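Long-range contacts in leucine aminopeptidase A1, chloroplastic (Solanum lycopersicum, PDB 5D8N), which removes N-terminal amino acids, leucine in particular, from peptides as a two-metal aminopeptidase assembled into a homohexamer, and also has chaperone activity: residues 375-380 with 468-473; 428-433 with 496-501. The protein carries 1 engineered substitution. All coordinates share one frame; numbering follows the deposited sequence.

Interaction 1: residues 375-380 with 468-473; sequences NGKTIE and ADMINT
The carboxylate of Asp469 meets 375-380 through one face: the backbone N of Thr378 approaches OD2 from above its plane, 52° out, and bonds it at 3.0 Å. The contact is a short parallel pairing in a small three-stranded sheet, in which strand 378-380 lies between 370-372 and 470-471. The Glu380 carboxylate has OE1 near Ile471 CG2 and bonded to Ser465 OG, while OE2 forms a salt bridge with Lys323 of the second subunit. In return for the Asp469 bond, Thr378 OG1 accepts from Asp469 N at 2.9 Å; it sits between its own backbone N and carbonyl carbon (chi1 53°). Both polar ends also bond the second subunit: Asp469 OD2 with Ser178 OG and Thr378 OG1 with Phe176 O of that chain. Met470 runs alongside Ile379, CG to CG1 4.1 Å, and bends at chi3, bringing CE to Lys377 CD; Phe486 of helix 479-488 packs on Ile379 and Met470. Asn472, beside the predicted active-site Arg389, donates through ND2 to Ala386 O. Of the backbone-to-backbone bonds between the two segments, Met470 N to Thr378 O and Asn472 N to Glu380 O are weak, while Glu380 N to Met470 O is firm, 2.8 Å with 165° at the hydrogen.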
loop_
_atom_site.group_PDB
_atom_site.type_symbol
_atom_site.label_atom_id
_atom_site.label_comp_id
_atom_site.label_asym_id
_atom_site.label_seq_id
_atom_site.Cartn_x
_atom_site.Cartn_y
_atom_site.Cartn_z
ATOM N N ASN A 375 -0.661 -37.984 9.368
ATOM C CA ASN A 375 0.201 -38.909 8.623
ATOM C C ASN A 375 1.687 -38.693 8.886
ATOM O O ASN A 375 2.529 -39.282 8.220
ATOM C CB ASN A 375 -0.043 -38.829 7.124
ATOM C CG ASN A 375 0.366 -37.499 6.533
ATOM O OD1 ASN A 375 0.767 -36.585 7.235
ATOM N ND2 ASN A 375 0.254 -37.386 5.209
ATOM N N GLY A 376 2.012 -37.889 9.889
ATOM C CA GLY A 376 3.394 -37.671 10.295
ATOM C C GLY A 376 4.111 -36.543 9.576
ATOM O O GLY A 376 5.278 -36.265 9.893
ATOM N N LYS A 377 3.541 -36.006 8.498
ATOM C CA LYS A 377 4.246 -34.976 7.733
ATOM C C LYS A 377 4.209 -33.663 8.482
ATOM O O LYS A 377 3.201 -33.340 9.114
ATOM C CB LYS A 377 3.670 -34.792 6.324
ATOM C CG LYS A 377 3.821 -36.043 5.484
ATOM C CD LYS A 377 3.364 -35.838 4.053
ATOM C CE LYS A 377 3.468 -37.146 3.295
ATOM N NZ LYS A 377 3.000 -36.989 1.905
ATOM N N THR A 378 5.305 -32.907 8.400
ATOM C CA THR A 378 5.409 -31.639 9.113
ATOM C C THR A 378 5.220 -30.456 8.186
ATOM O O THR A 378 5.643 -30.497 7.013
ATOM C CB THR A 378 6.781 -31.492 9.787
ATOM O OG1 THR A 378 7.825 -31.709 8.827
ATOM C CG2 THR A 378 6.930 -32.505 10.875
ATOM N N ILE A 379 4.542 -29.432 8.699
ATOM C CA ILE A 379 4.185 -28.253 7.910
ATOM C C ILE A 379 4.614 -26.999 8.610
ATOM O O ILE A 379 4.266 -26.773 9.767
ATOM C CB ILE A 379 2.655 -28.167 7.710
ATOM C CG1 ILE A 379 2.143 -29.455 7.070
ATOM C CG2 ILE A 379 2.271 -26.972 6.854
ATOM C CD1 ILE A 379 0.728 -29.773 7.504
ATOM N N GLU A 380 5.475 -26.245 7.944
ATOM C CA GLU A 380 5.853 -24.932 8.434
ATOM C C GLU A 380 4.824 -23.899 8.009
ATOM O O GLU A 380 4.542 -23.722 6.826
ATOM C CB GLU A 380 7.225 -24.505 7.916
ATOM C CG GLU A 380 7.615 -23.097 8.356
ATOM C CD GLU A 380 8.969 -22.658 7.820
ATOM O OE1 GLU A 380 9.444 -23.181 6.767
ATOM O OE2 GLU A 380 9.566 -21.840 8.556
ATOM N N ALA A 468 10.953 -27.818 7.727
ATOM C CA ALA A 468 9.896 -28.836 7.785
ATOM C C ALA A 468 9.785 -29.581 6.464
ATOM O O ALA A 468 10.542 -29.308 5.549
ATOM C CB ALA A 468 8.545 -28.202 8.158
ATOM N N ASP A 469 8.837 -30.509 6.346
ATOM C CA ASP A 469 8.601 -31.193 5.065
ATOM C C ASP A 469 8.100 -30.214 4.006
ATOM O O ASP A 469 8.282 -30.450 2.839
ATOM C CB ASP A 469 7.615 -32.378 5.195
ATOM C CG ASP A 469 8.162 -33.535 6.033
ATOM O OD1 ASP A 469 9.384 -33.606 6.289
ATOM O OD2 ASP A 469 7.336 -34.241 6.646
ATOM N N MET A 470 7.321 -29.216 4.392
ATOM C CA MET A 470 6.716 -28.321 3.423
ATOM C C MET A 470 6.289 -27.071 4.145
ATOM O O MET A 470 6.172 -27.071 5.373
ATOM C CB MET A 470 5.513 -28.954 2.739
ATOM C CG MET A 470 4.287 -29.109 3.645
ATOM S SD MET A 470 3.080 -30.350 3.062
ATOM C CE MET A 470 3.881 -31.879 3.488
ATOM N N ILE A 471 6.043 -26.018 3.367
ATOM C CA ILE A 471 5.361 -24.845 3.876
ATOM C C ILE A 471 3.886 -24.959 3.490
ATOM O O ILE A 471 3.549 -25.765 2.637
ATOM C CB ILE A 471 5.949 -23.529 3.320
ATOM C CG1 ILE A 471 5.829 -23.467 1.795
ATOM C CG2 ILE A 471 7.394 -23.346 3.774
ATOM C CD1 ILE A 471 6.496 -22.258 1.159
ATOM N N ASN A 472 3.032 -24.100 4.044
ATOM C CA ASN A 472 1.612 -24.156 3.757
ATOM C C ASN A 472 1.146 -23.236 2.625
ATOM O O ASN A 472 0.155 -23.538 1.964
ATOM C CB ASN A 472 0.772 -23.964 5.023
ATOM C CG ASN A 472 0.661 -22.511 5.445
ATOM O OD1 ASN A 472 1.669 -21.836 5.661
ATOM N ND2 ASN A 472 -0.557 -22.075 5.718
ATOM N N THR A 473 1.960 -22.262 2.244
ATOM C CA THR A 473 1.553 -21.283 1.249
ATOM C C THR A 473 2.669 -20.936 0.278
ATOM O O THR A 473 3.738 -20.485 0.681
ATOM C CB THR A 473 1.147 -19.981 1.958
ATOM O OG1 THR A 473 0.056 -20.265 2.836
ATOM C CG2 THR A 473 0.702 -18.950 0.965
#

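Interaction 2: residues 428-433 with 496-501; sequences AFTPND and QWLHLD
Thr430 continues the antiparallel pairing of 428-429 with 496-501 through its side chain. Its CB lies near Trp497 O and against Leu498 CB, and CG2 goes on to Leu498 CD1. The other branch, OG1, is anti to the backbone N (chi1 -180°) and donates to Trp497 O at 2.6 Å, from 38° above the carbonyl plane. The same OG1 accepts from Asn432 N, closing an ST turn. Just beyond that turn, at the N-cap position of helix 433-446, Asn432 OD1 accepts from Trp497 N at 3.0 Å, from above its carbonyl plane. Before the turn the pairing is regular: Phe429 N to His499 O and His499 N to Phe429 O are both 2.8 Å. The two side chains lie side by side, pointing the same way, their ring planes 31° apart and Phe429 CD1 3.6 Å from His499 CD2. Across the neighbouring non-hydrogen-bonded pair, Ala428 CB meets Leu500 CD1. His499 ND1 and Trp497 NE1 both bond the carboxylate of Asp409, on the adjacent strand 406-411. Strand 496-501 thus runs between 406-411 and 426-429 in the large mixed sheet of the catalytic domain, with Phe429, Trp497 and His499 against helix 479-488 and Thr430 and Leu498 against helix 433-446.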
loop_
_atom_site.group_PDB
_atom_site.type_symbol
_atom_site.label_atom_id
_atom_site.label_comp_id
_atom_site.label_asym_id
_atom_site.label_seq_id
_atom_site.Cartn_x
_atom_site.Cartn_y
_atom_site.Cartn_z
ATOM N N ALA A 428 -11.486 -27.310 -10.344
ATOM C CA ALA A 428 -11.409 -28.715 -9.994
ATOM C C ALA A 428 -9.987 -29.192 -10.262
ATOM O O ALA A 428 -9.444 -29.017 -11.363
ATOM C CB ALA A 428 -12.399 -29.522 -10.842
ATOM N N PHE A 429 -9.414 -29.858 -9.265
ATOM C CA PHE A 429 -8.054 -30.351 -9.343
ATOM C C PHE A 429 -8.019 -31.822 -8.970
ATOM O O PHE A 429 -8.509 -32.187 -7.908
ATOM C CB PHE A 429 -7.148 -29.608 -8.361
ATOM C CG PHE A 429 -7.070 -28.130 -8.609
ATOM C CD1 PHE A 429 -8.012 -27.284 -8.081
ATOM C CD2 PHE A 429 -5.959 -27.590 -9.214
ATOM C CE1 PHE A 429 -7.933 -25.925 -8.280
ATOM C CE2 PHE A 429 -5.876 -26.229 -9.427
ATOM C CZ PHE A 429 -6.881 -25.396 -8.981
ATOM N N THR A 430 -7.478 -32.652 -9.862
ATOM C CA THR A 430 -7.352 -34.071 -9.550
ATOM C C THR A 430 -6.209 -34.707 -10.327
ATOM O O THR A 430 -5.985 -34.357 -11.471
ATOM C CB THR A 430 -8.666 -34.827 -9.855
ATOM O OG1 THR A 430 -8.525 -36.213 -9.544
ATOM C CG2 THR A 430 -9.045 -34.697 -11.311
ATOM N N PRO A 431 -5.490 -35.651 -9.700
ATOM C CA PRO A 431 -4.576 -36.532 -10.433
ATOM C C PRO A 431 -5.304 -37.555 -11.298
ATOM O O PRO A 431 -4.681 -38.245 -12.088
ATOM C CB PRO A 431 -3.790 -37.252 -9.328
ATOM C CG PRO A 431 -4.052 -36.475 -8.072
ATOM C CD PRO A 431 -5.412 -35.872 -8.247
ATOM N N ASN A 432 -6.609 -37.719 -11.110
ATOM C CA ASN A 432 -7.305 -38.878 -11.634
ATOM C C ASN A 432 -8.242 -38.466 -12.782
ATOM O O ASN A 432 -9.279 -37.813 -12.564
ATOM C CB ASN A 432 -8.058 -39.566 -10.472
ATOM C CG ASN A 432 -7.157 -39.886 -9.265
ATOM O OD1 ASN A 432 -7.213 -39.238 -8.205
ATOM N ND2 ASN A 432 -6.392 -40.981 -9.377
ATOM N N ASP A 433 -7.856 -38.766 -14.019
ATOM C CA ASP A 433 -8.591 -38.259 -15.170
ATOM C C ASP A 433 -10.042 -38.751 -15.187
ATOM O O ASP A 433 -10.929 -38.060 -15.682
ATOM C CB ASP A 433 -7.924 -38.687 -16.475
ATOM C CG ASP A 433 -6.649 -37.909 -16.773
ATOM O OD1 ASP A 433 -6.421 -36.822 -16.185
ATOM O OD2 ASP A 433 -5.910 -38.396 -17.650
ATOM N N GLN A 496 -8.857 -42.431 -5.331
ATOM C CA GLN A 496 -9.103 -41.363 -6.303
ATOM C C GLN A 496 -9.630 -40.124 -5.584
ATOM O O GLN A 496 -10.423 -40.229 -4.656
ATOM C CB GLN A 496 -10.138 -41.790 -7.334
ATOM C CG GLN A 496 -9.758 -43.013 -8.143
ATOM C CD GLN A 496 -10.688 -43.209 -9.325
ATOM O OE1 GLN A 496 -11.646 -42.476 -9.508
ATOM N NE2 GLN A 496 -10.469 -44.264 -10.066
ATOM N N TRP A 497 -9.099 -38.961 -5.924
ATOM C CA TRP A 497 -9.362 -37.762 -5.150
ATOM C C TRP A 497 -9.395 -36.546 -6.055
ATOM O O TRP A 497 -8.552 -36.369 -6.936
ATOM C CB TRP A 497 -8.335 -37.614 -4.042
ATOM C CG TRP A 497 -8.203 -36.202 -3.520
ATOM C CD1 TRP A 497 -9.101 -35.535 -2.722
ATOM C CD2 TRP A 497 -7.210 -35.245 -3.893
ATOM N NE1 TRP A 497 -8.671 -34.264 -2.497
ATOM C CE2 TRP A 497 -7.495 -34.067 -3.178
ATOM C CE3 TRP A 497 -6.000 -35.337 -4.576
ATOM C CZ2 TRP A 497 -6.660 -32.952 -3.211
ATOM C CZ3 TRP A 497 -5.195 -34.201 -4.650
ATOM C CH2 TRP A 497 -5.522 -33.040 -3.960
ATOM N N LEU A 498 -10.435 -35.749 -5.855
ATOM C CA LEU A 498 -10.570 -34.453 -6.506
ATOM C C LEU A 498 -10.865 -33.338 -5.505
ATOM O O LEU A 498 -11.711 -33.473 -4.615
ATOM C CB LEU A 498 -11.672 -34.498 -7.552
ATOM C CG LEU A 498 -11.942 -33.233 -8.384
ATOM C CD1 LEU A 498 -12.441 -33.677 -9.739
ATOM C CD2 LEU A 498 -12.977 -32.330 -7.757
ATOM N N HIS A 499 -10.226 -32.206 -5.752
ATOM C CA HIS A 499 -10.340 -31.022 -4.900
ATOM C C HIS A 499 -11.076 -29.942 -5.692
ATOM O O HIS A 499 -10.681 -29.606 -6.813
ATOM C CB HIS A 499 -8.942 -30.526 -4.513
ATOM C CG HIS A 499 -8.896 -29.096 -4.091
ATOM N ND1 HIS A 499 -9.538 -28.636 -2.969
ATOM C CD2 HIS A 499 -8.173 -28.051 -4.559
ATOM C CE1 HIS A 499 -9.269 -27.355 -2.795
ATOM N NE2 HIS A 499 -8.437 -26.978 -3.746
ATOM N N LEU A 500 -12.118 -29.398 -5.080
ATOM C CA LEU A 500 -12.899 -28.353 -5.714
ATOM C C LEU A 500 -12.777 -27.050 -4.929
ATOM O O LEU A 500 -13.211 -26.957 -3.770
ATOM C CB LEU A 500 -14.344 -28.819 -5.829
ATOM C CG LEU A 500 -15.202 -28.126 -6.887
ATOM C CD1 LEU A 500 -14.687 -28.376 -8.296
ATOM C CD2 LEU A 500 -16.663 -28.551 -6.775
ATOM N N ASP A 501 -12.090 -26.080 -5.533
ATOM C CA ASP A 501 -11.884 -24.755 -4.932
ATOM C C ASP A 501 -13.079 -23.876 -5.313
ATOM O O ASP A 501 -13.182 -23.347 -6.434
ATOM C CB ASP A 501 -10.552 -24.154 -5.410
ATOM C CG ASP A 501 -10.059 -22.977 -4.547
ATOM O OD1 ASP A 501 -10.847 -22.425 -3.753
ATOM O OD2 ASP A 501 -8.852 -22.608 -4.653
#

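Both contacts belong to the catalytic domain, their centres about 21 Å apart and nearest atoms about 11 Å apart, without touching. Their segments alternate along the chain in the order 375-380, 428-433, 468-473, 496-501, so each contact closes a loop of chain that overlaps the other. They lie in different sheets: interaction 1 in the small three-stranded one, interaction 2 in the large mixed one. Helix 479-488, between the last two segments, packs on both, through Phe486 on interaction 1 and through Ala484 and Leu487 on interaction 2. The side chains of Asn472 and Asp501 lie about 4 Å and about 7 Å from that of Arg389, so one contact lies at the subunit boundary and the other inside the sheet, both near this predicted active-site residue.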